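Putrescine aminotransferase (Halomonas elongata DSM 2581, PDB 6GWI) probably transfers amino groups from putrescine and related amines to keto acids, using pyridoxal-5'-phosphate as cofactor. Local coordinates at residues P175-G187 with F197-I209. Residues are numbered along the deposited sequence; the frame is centred on the assembly and turned at random.
Sequences PGIAHIRQPYWFG and FGQTCAEALEEKI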
loop_
_atom_site.group_PDB
_atom_site.type_symbol
_atom_site.label_atom_id
_atom_site.label_comp_id
_atom_site.label_asym_id
_atom_site.label_seq_id
_atom_site.Cartn_x
_atom_site.Cartn_y
_atom_site.Cartn_z
ATOM N N PRO B 175 -15.919 10.729 -3.728
ATOM C CA PRO B 175 -17.257 11.230 -3.391
ATOM C C PRO B 175 -17.974 10.365 -2.367
ATOM O O PRO B 175 -17.663 9.190 -2.167
ATOM C CB PRO B 175 -17.996 11.207 -4.736
ATOM C CG PRO B 175 -16.919 11.212 -5.764
ATOM C CD PRO B 175 -15.805 10.415 -5.164
ATOM N N GLY B 176 -18.964 10.974 -1.717
ATOM C CA GLY B 176 -19.885 10.231 -0.881
ATOM C C GLY B 176 -19.392 9.878 0.504
ATOM O O GLY B 176 -19.795 8.842 1.043
ATOM N N ILE B 177 -18.548 10.716 1.107
ATOM C CA ILE B 177 -18.084 10.527 2.480
ATOM C C ILE B 177 -18.569 11.708 3.310
ATOM O O ILE B 177 -18.259 12.862 2.987
ATOM C CB ILE B 177 -16.553 10.434 2.577
ATOM C CG1 ILE B 177 -15.970 9.511 1.508
ATOM C CG2 ILE B 177 -16.151 9.984 3.983
ATOM C CD1 ILE B 177 -16.479 8.123 1.547
ATOM N N ALA B 178 -19.289 11.425 4.392
ATOM C CA ALA B 178 -19.694 12.433 5.362
ATOM C C ALA B 178 -18.928 12.232 6.665
ATOM O O ALA B 178 -18.312 11.187 6.893
ATOM C CB ALA B 178 -21.202 12.380 5.618
ATOM N N HIS B 179 -18.949 13.261 7.511
ATOM C CA HIS B 179 -18.213 13.241 8.771
ATOM C C HIS B 179 -19.042 13.831 9.899
ATOM O O HIS B 179 -19.589 14.929 9.767
ATOM C CB HIS B 179 -16.886 13.992 8.627
ATOM C CG HIS B 179 -15.941 13.338 7.672
ATOM N ND1 HIS B 179 -15.885 13.666 6.334
ATOM C CD2 HIS B 179 -15.037 12.348 7.855
ATOM C CE1 HIS B 179 -14.975 12.916 5.738
ATOM N NE2 HIS B 179 -14.446 12.108 6.639
ATOM N N ILE B 180 -19.140 13.087 10.998
ATOM C CA ILE B 180 -19.839 13.537 12.190
ATOM C C ILE B 180 -18.806 13.876 13.263
ATOM O O ILE B 180 -17.612 13.612 13.118
ATOM C CB ILE B 180 -20.846 12.487 12.706
ATOM C CG1 ILE B 180 -20.112 11.202 13.099
ATOM C CG2 ILE B 180 -21.899 12.207 11.646
ATOM C CD1 ILE B 180 -21.001 10.130 13.691
ATOM N N ARG B 181 -19.284 14.462 14.356
ATOM C CA ARG B 181 -18.413 14.910 15.432
ATOM C C ARG B 181 -17.758 13.723 16.134
ATOM O O ARG B 181 -18.257 12.595 16.108
ATOM C CB ARG B 181 -19.211 15.738 16.438
ATOM C CG ARG B 181 -20.300 14.942 17.144
ATOM C CD ARG B 181 -21.210 15.840 17.964
ATOM N NE ARG B 181 -20.481 16.626 18.953
ATOM C CZ ARG B 181 -21.042 17.540 19.739
ATOM N NH1 ARG B 181 -22.342 17.785 19.648
ATOM N NH2 ARG B 181 -20.305 18.210 20.612
ATOM N N GLN B 182 -16.599 14.000 16.785
ATOM C CA GLN B 182 -15.808 12.971 17.444
ATOM C C GLN B 182 -16.124 12.916 18.935
ATOM O O GLN B 182 -16.385 13.949 19.559
ATOM C CB GLN B 182 -14.311 13.239 17.256
ATOM C CG GLN B 182 -13.870 14.611 17.745
ATOM C CD GLN B 182 -12.361 14.764 17.815
ATOM O OE1 GLN B 182 -11.619 13.781 17.783
ATOM N NE2 GLN B 182 -11.903 16.003 17.934
ATOM N N PRO B 183 -16.086 11.728 19.556
ATOM C CA PRO B 183 -16.386 11.634 21.000
ATOM C C PRO B 183 -15.203 12.031 21.883
ATOM O O PRO B 183 -14.729 11.264 22.725
ATOM C CB PRO B 183 -16.775 10.156 21.153
ATOM C CG PRO B 183 -15.962 9.450 20.113
ATOM C CD PRO B 183 -15.881 10.401 18.940
ATOM N N TYR B 184 -14.736 13.269 21.708
ATOM C CA TYR B 184 -13.576 13.802 22.430
ATOM C C TYR B 184 -14.066 14.697 23.562
ATOM O O TYR B 184 -14.244 15.903 23.388
ATOM C CB TYR B 184 -12.675 14.570 21.469
ATOM C CG TYR B 184 -11.404 15.130 22.069
ATOM C CD1 TYR B 184 -10.879 14.628 23.255
ATOM C CD2 TYR B 184 -10.716 16.156 21.432
ATOM C CE1 TYR B 184 -9.711 15.140 23.791
ATOM C CE2 TYR B 184 -9.552 16.672 21.958
ATOM C CZ TYR B 184 -9.054 16.162 23.135
ATOM O OH TYR B 184 -7.888 16.684 23.647
ATOM N N TRP B 185 -14.239 14.112 24.750
ATOM C CA TRP B 185 -14.867 14.852 25.840
ATOM C C TRP B 185 -14.010 16.032 26.291
ATOM O O TRP B 185 -14.517 17.149 26.454
ATOM C CB TRP B 185 -15.147 13.929 27.029
ATOM C CG TRP B 185 -15.816 14.656 28.164
ATOM C CD1 TRP B 185 -17.140 14.977 28.261
ATOM C CD2 TRP B 185 -15.191 15.172 29.347
ATOM N NE1 TRP B 185 -17.378 15.652 29.433
ATOM C CE2 TRP B 185 -16.199 15.787 30.118
ATOM C CE3 TRP B 185 -13.879 15.172 29.831
ATOM C CZ2 TRP B 185 -15.937 16.391 31.346
ATOM C CZ3 TRP B 185 -13.621 15.774 31.052
ATOM C CH2 TRP B 185 -14.645 16.375 31.794
ATOM N N PHE B 186 -12.714 15.810 26.523
ATOM C CA PHE B 186 -11.906 16.879 27.095
ATOM C C PHE B 186 -11.877 18.092 26.174
ATOM O O PHE B 186 -12.006 19.234 26.630
ATOM C CB PHE B 186 -10.481 16.409 27.382
ATOM C CG PHE B 186 -9.665 17.419 28.147
ATOM C CD1 PHE B 186 -9.007 18.446 27.488
ATOM C CD2 PHE B 186 -9.576 17.353 29.529
ATOM C CE1 PHE B 186 -8.269 19.381 28.192
ATOM C CE2 PHE B 186 -8.838 18.284 30.237
ATOM C CZ PHE B 186 -8.184 19.299 29.569
ATOM N N GLY B 187 -11.710 17.864 24.870
ATOM C CA GLY B 187 -11.588 18.972 23.946
ATOM C C GLY B 187 -12.903 19.610 23.560
ATOM O O GLY B 187 -12.946 20.815 23.288
ATOM N N PHE B 197 -22.364 13.434 27.065
ATOM C CA PHE B 197 -21.603 13.740 25.860
ATOM C C PHE B 197 -21.517 12.529 24.940
ATOM O O PHE B 197 -21.712 12.648 23.725
ATOM C CB PHE B 197 -20.207 14.224 26.237
ATOM C CG PHE B 197 -19.374 14.644 25.062
ATOM C CD1 PHE B 197 -19.725 15.753 24.314
ATOM C CD2 PHE B 197 -18.240 13.936 24.709
ATOM C CE1 PHE B 197 -18.962 16.149 23.237
ATOM C CE2 PHE B 197 -17.472 14.327 23.629
ATOM C CZ PHE B 197 -17.834 15.435 22.894
ATOM N N GLY B 198 -21.225 11.355 25.501
ATOM C CA GLY B 198 -21.153 10.158 24.681
ATOM C C GLY B 198 -22.435 9.899 23.917
ATOM O O GLY B 198 -22.407 9.490 22.754
ATOM N N GLN B 199 -23.579 10.151 24.553
ATOM C CA GLN B 199 -24.858 9.918 23.893
ATOM C C GLN B 199 -25.120 10.960 22.813
ATOM O O GLN B 199 -25.668 10.635 21.752
ATOM C CB GLN B 199 -25.972 9.905 24.939
ATOM C CG GLN B 199 -25.817 8.768 25.941
ATOM C CD GLN B 199 -26.757 8.875 27.121
ATOM O OE1 GLN B 199 -27.218 9.962 27.467
ATOM N NE2 GLN B 199 -27.046 7.742 27.748
ATOM N N THR B 200 -24.721 12.210 23.050
ATOM C CA THR B 200 -24.843 13.234 22.019
ATOM C C THR B 200 -24.047 12.857 20.774
ATOM O O THR B 200 -24.538 12.966 19.646
ATOM C CB THR B 200 -24.366 14.580 22.565
ATOM O OG1 THR B 200 -25.197 14.973 23.663
ATOM C CG2 THR B 200 -24.405 15.656 21.489
ATOM N N CYS B 201 -22.810 12.392 20.963
ATOM C CA CYS B 201 -21.973 12.047 19.817
ATOM C C CYS B 201 -22.498 10.819 19.083
ATOM O O CYS B 201 -22.330 10.717 17.862
ATOM C CB CYS B 201 -20.534 11.855 20.285
ATOM S SG CYS B 201 -19.813 13.403 20.881
ATOM N N ALA B 202 -23.124 9.881 19.799
ATOM C CA ALA B 202 -23.807 8.775 19.134
ATOM C C ALA B 202 -25.036 9.263 18.375
ATOM O O ALA B 202 -25.322 8.785 17.271
ATOM C CB ALA B 202 -24.201 7.706 20.154
ATOM N N GLU B 203 -25.794 10.197 18.960
ATOM C CA GLU B 203 -26.965 10.730 18.272
ATOM C C GLU B 203 -26.574 11.480 17.005
ATOM O O GLU B 203 -27.372 11.567 16.065
ATOM C CB GLU B 203 -27.762 11.641 19.207
ATOM C CG GLU B 203 -29.011 12.259 18.577
ATOM C CD GLU B 203 -29.913 11.237 17.899
ATOM O OE1 GLU B 203 -29.917 10.061 18.320
ATOM O OE2 GLU B 203 -30.624 11.614 16.943
ATOM N N ALA B 204 -25.355 12.026 16.961
ATOM C CA ALA B 204 -24.883 12.687 15.749
ATOM C C ALA B 204 -24.871 11.732 14.565
ATOM O O ALA B 204 -25.116 12.153 13.428
ATOM C CB ALA B 204 -23.485 13.266 15.972
ATOM N N LEU B 205 -24.583 10.450 14.805
ATOM C CA LEU B 205 -24.641 9.464 13.730
ATOM C C LEU B 205 -26.056 9.341 13.178
ATOM O O LEU B 205 -26.267 9.388 11.961
ATOM C CB LEU B 205 -24.144 8.108 14.232
ATOM C CG LEU B 205 -24.267 6.970 13.217
ATOM C CD1 LEU B 205 -23.439 7.280 11.965
ATOM C CD2 LEU B 205 -23.849 5.642 13.827
ATOM N N GLU B 206 -27.042 9.175 14.062
ATOM C CA GLU B 206 -28.425 9.100 13.606
ATOM C C GLU B 206 -28.805 10.351 12.824
ATOM O O GLU B 206 -29.463 10.267 11.781
ATOM C CB GLU B 206 -29.369 8.910 14.793
ATOM C CG GLU B 206 -30.839 8.954 14.404
ATOM C CD GLU B 206 -31.729 8.188 15.365
ATOM O OE1 GLU B 206 -31.550 8.335 16.592
ATOM O OE2 GLU B 206 -32.600 7.427 14.891
ATOM N N GLU B 207 -28.402 11.525 13.319
ATOM C CA GLU B 207 -28.711 12.766 12.621
ATOM C C GLU B 207 -28.142 12.748 11.209
ATOM O O GLU B 207 -28.828 13.113 10.247
ATOM C CB GLU B 207 -28.157 13.960 13.401
ATOM C CG GLU B 207 -28.764 14.149 14.783
ATOM C CD GLU B 207 -27.993 15.148 15.629
ATOM O OE1 GLU B 207 -27.382 16.073 15.054
ATOM O OE2 GLU B 207 -28.001 15.009 16.871
ATOM N N LYS B 208 -26.894 12.302 11.059
ATOM C CA LYS B 208 -26.285 12.290 9.736
ATOM C C LYS B 208 -27.019 11.318 8.818
ATOM O O LYS B 208 -27.269 11.624 7.646
ATOM C CB LYS B 208 -24.814 11.900 9.837
ATOM C CG LYS B 208 -24.008 12.257 8.604
ATOM C CD LYS B 208 -23.823 13.769 8.583
ATOM C CE LYS B 208 -23.913 14.395 7.220
ATOM N NZ LYS B 208 -23.554 15.838 7.356
ATOM N N ILE B 209 -27.370 10.140 9.343
ATOM C CA ILE B 209 -28.125 9.152 8.575
ATOM C C ILE B 209 -29.424 9.760 8.058
ATOM O O ILE B 209 -29.755 9.651 6.872
ATOM C CB ILE B 209 -28.388 7.903 9.439
ATOM C CG1 ILE B 209 -27.073 7.158 9.696
ATOM C CG2 ILE B 209 -29.415 6.983 8.792
ATOM C CD1 ILE B 209 -27.150 6.135 10.813
HETATM O O HOH W 1 -20.296 15.648 6.556
HETATM O O HOH W 2 -19.712 10.225 16.913
#
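The Phe197 ring packs against the backbone from Pro183 to Trp185, where an inverse gamma turn centred on Pro183 leads into a short helix. Its CG lies anti to the backbone N (chi1 -177°), which carries the ring from the helix to the loop until CE2 is 3.4 Å from Trp185 N. Trp185 turns the edge of its indole to the Phe197 face in an offset edge-to-face pair, the planes 72° apart and Trp185 CD1 3.8 Å from Phe197 CB. At the ring's rim, near its plane, Arg181 NH2 approaches Phe197 CE1 to 3.6 Å; with guanidinium and ring nearly perpendicular, this is no stack. Were Phe197 cut back to alanine, the indole edge would probably lose its aromatic partner and a gap would be likely to open against the Tyr184-Trp185 backbone. Cys201 SG sits over a Phe197 face, toward its rim, and also packs against Pro183. Helix 197-209 runs back against strand 177-180, their directions 150° apart, as the helix of a beta-alpha-beta crossover: it leads on to strand 217-222, parallel to strand 177-180 with strand 142-146 between them. Strand 177-180 is an outer strand of the mostly parallel sheet of the PLP-binding large domain, as in fold-type I aminotransferases. Arg181 extends along the helix, its CG 3.8 Å from Ala204 CB, and bends at its third torsion, bringing NH1 beside Thr200 CG2. At the strand, contacts become aliphatic. Ile180 divides its branches: CD1 reaches Leu205 CB, while CG2 presses on Lys208 CB at 3.4 Å, tighter than usual. The Lys208 methylenes slide past Ile180 in the opposite direction, CE against Ala178 CB; NZ pairs with Glu211 and makes a weak bond to a water held by His179 N. No direct hydrogen bond joins the segments, but a second water donates to both Arg181 O and Cys201 O.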